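PDB 5Z3K: glucosidase from Croceicoccus marinus, which probably hydrolyses O-glycosidic bonds as a beta-glucosidase of glycoside hydrolase family 39. Local coordinates for residues T91-W94 and V95-R99. Numbering follows the deposited sequence.
Sequences TDTW and VGQTR
Gln97 and Trp94 both set CG beside the backbone N (chi1 -71° and -73°), and with the glutamine chain extended beyond CG the two side chains run alongside each other in the same direction. Gln97 OE1 arrives at the edge of the indole, near its plane, 3.3 Å from Trp94 CD1, while the amide plane is turned 80° from that of the ring. Gln97 NE2 faces the other neighbour, 3.5 Å from Thr93 CG2, and donates to Ala31's neighbour in the chain, Pro32, at its carbonyl O; Trp94 NE1 is likewise bonded to Ala31 O, and the Trp94 ring meets that of Trp59. Gln97 OE1, by contrast, has no hydrogen-bond partner although it is buried; its near neighbour across the contact is Trp94 CD1.

One turn after Trp94, Thr98 turns OG1 beside its own N and hydrogen-bonds through it to Trp94 O at 2.9 Å. Thr98 N reaches the same oxygen from the opposite face of the carbonyl plane, giving it two donors. Nearer the N-terminal end of the helix, Val95 CG2 lies 3.2 Å from Thr91 O, which also receives the nearly straight bond from Val95 N.

All this is i to i+3 and i to i+4 packing on helix 89-100 of the (beta/alpha)8 barrel. Thr91, Val95 and Thr98 face strand 104-109 through Phe107 and Ile105, and Tyr137 of helix 123-138 touches Thr91 and Val95.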
loop_
_atom_site.group_PDB
_atom_site.type_symbol
_atom_site.label_atom_id
_atom_site.label_comp_id
_atom_site.label_asym_id
_atom_site.label_seq_id
_atom_site.Cartn_x
_atom_site.Cartn_y
_atom_site.Cartn_z
ATOM N N THR A 91 -16.755 10.470 -6.521
ATOM C CA THR A 91 -15.861 9.400 -6.946
ATOM C C THR A 91 -15.197 9.742 -8.281
ATOM O O THR A 91 -14.002 9.485 -8.473
ATOM C CB THR A 91 -16.632 8.081 -7.034
ATOM O OG1 THR A 91 -17.288 7.824 -5.788
ATOM C CG2 THR A 91 -15.671 6.923 -7.337
ATOM N N ASP A 92 -15.952 10.352 -9.200
ATOM C CA ASP A 92 -15.368 10.821 -10.453
ATOM C C ASP A 92 -14.206 11.765 -10.191
ATOM O O ASP A 92 -13.185 11.717 -10.885
ATOM C CB ASP A 92 -16.414 11.560 -11.296
ATOM C CG ASP A 92 -17.383 10.634 -12.000
ATOM O OD1 ASP A 92 -17.210 9.399 -11.940
ATOM O OD2 ASP A 92 -18.337 11.163 -12.611
ATOM N N THR A 93 -14.359 12.655 -9.213
ATOM C CA THR A 93 -13.314 13.626 -8.926
ATOM C C THR A 93 -12.048 12.931 -8.437
ATOM O O THR A 93 -10.942 13.217 -8.912
ATOM C CB THR A 93 -13.836 14.634 -7.909
ATOM O OG1 THR A 93 -14.912 15.356 -8.519
ATOM C CG2 THR A 93 -12.758 15.622 -7.484
ATOM N N TRP A 94 -12.199 11.979 -7.517
ATOM C CA TRP A 94 -11.032 11.283 -6.987
ATOM C C TRP A 94 -10.399 10.376 -8.036
ATOM O O TRP A 94 -9.167 10.238 -8.087
ATOM C CB TRP A 94 -11.427 10.506 -5.736
ATOM C CG TRP A 94 -11.667 11.409 -4.542
ATOM C CD1 TRP A 94 -10.858 12.417 -4.110
ATOM C CD2 TRP A 94 -12.773 11.362 -3.623
ATOM N NE1 TRP A 94 -11.392 13.011 -2.988
ATOM C CE2 TRP A 94 -12.568 12.384 -2.670
ATOM C CE3 TRP A 94 -13.926 10.570 -3.528
ATOM C CZ2 TRP A 94 -13.471 12.634 -1.624
ATOM C CZ3 TRP A 94 -14.829 10.818 -2.486
ATOM C CH2 TRP A 94 -14.594 11.843 -1.552
ATOM N N VAL A 95 -11.221 9.750 -8.884
ATOM C CA VAL A 95 -10.679 8.940 -9.974
ATOM C C VAL A 95 -9.878 9.814 -10.929
ATOM O O VAL A 95 -8.768 9.464 -11.347
ATOM C CB VAL A 95 -11.815 8.194 -10.696
ATOM C CG1 VAL A 95 -11.368 7.665 -12.059
ATOM C CG2 VAL A 95 -12.336 7.055 -9.815
ATOM N N GLY A 96 -10.427 10.978 -11.281
ATOM C CA GLY A 96 -9.699 11.875 -12.158
ATOM C C GLY A 96 -8.407 12.372 -11.538
ATOM O O GLY A 96 -7.382 12.469 -12.216
ATOM N N GLN A 97 -8.429 12.668 -10.235
ATOM C CA GLN A 97 -7.201 13.080 -9.558
ATOM C C GLN A 97 -6.156 11.982 -9.625
ATOM O O GLN A 97 -4.981 12.242 -9.918
ATOM C CB GLN A 97 -7.479 13.428 -8.095
ATOM C CG GLN A 97 -8.266 14.724 -7.890
ATOM C CD GLN A 97 -8.768 14.873 -6.468
ATOM O OE1 GLN A 97 -8.462 14.051 -5.596
ATOM N NE2 GLN A 97 -9.555 15.926 -6.220
ATOM N N THR A 98 -6.572 10.747 -9.364
ATOM C CA THR A 98 -5.628 9.640 -9.337
ATOM C C THR A 98 -5.042 9.400 -10.720
ATOM O O THR A 98 -3.827 9.197 -10.860
ATOM C CB THR A 98 -6.318 8.383 -8.802
ATOM O OG1 THR A 98 -6.843 8.641 -7.490
ATOM C CG2 THR A 98 -5.330 7.226 -8.739
ATOM N N ARG A 99 -5.883 9.437 -11.756
ATOM C CA ARG A 99 -5.368 9.219 -13.103
ATOM C C ARG A 99 -4.453 10.358 -13.551
ATOM O O ARG A 99 -3.531 10.126 -14.341
ATOM C CB ARG A 99 -6.520 9.028 -14.098
ATOM C CG ARG A 99 -7.429 7.816 -13.816
ATOM C CD ARG A 99 -6.674 6.470 -13.926
ATOM N NE ARG A 99 -6.224 6.215 -15.292
ATOM C CZ ARG A 99 -5.197 5.432 -15.611
ATOM N NH1 ARG A 99 -4.487 4.835 -14.663
ATOM N NH2 ARG A 99 -4.866 5.256 -16.882
#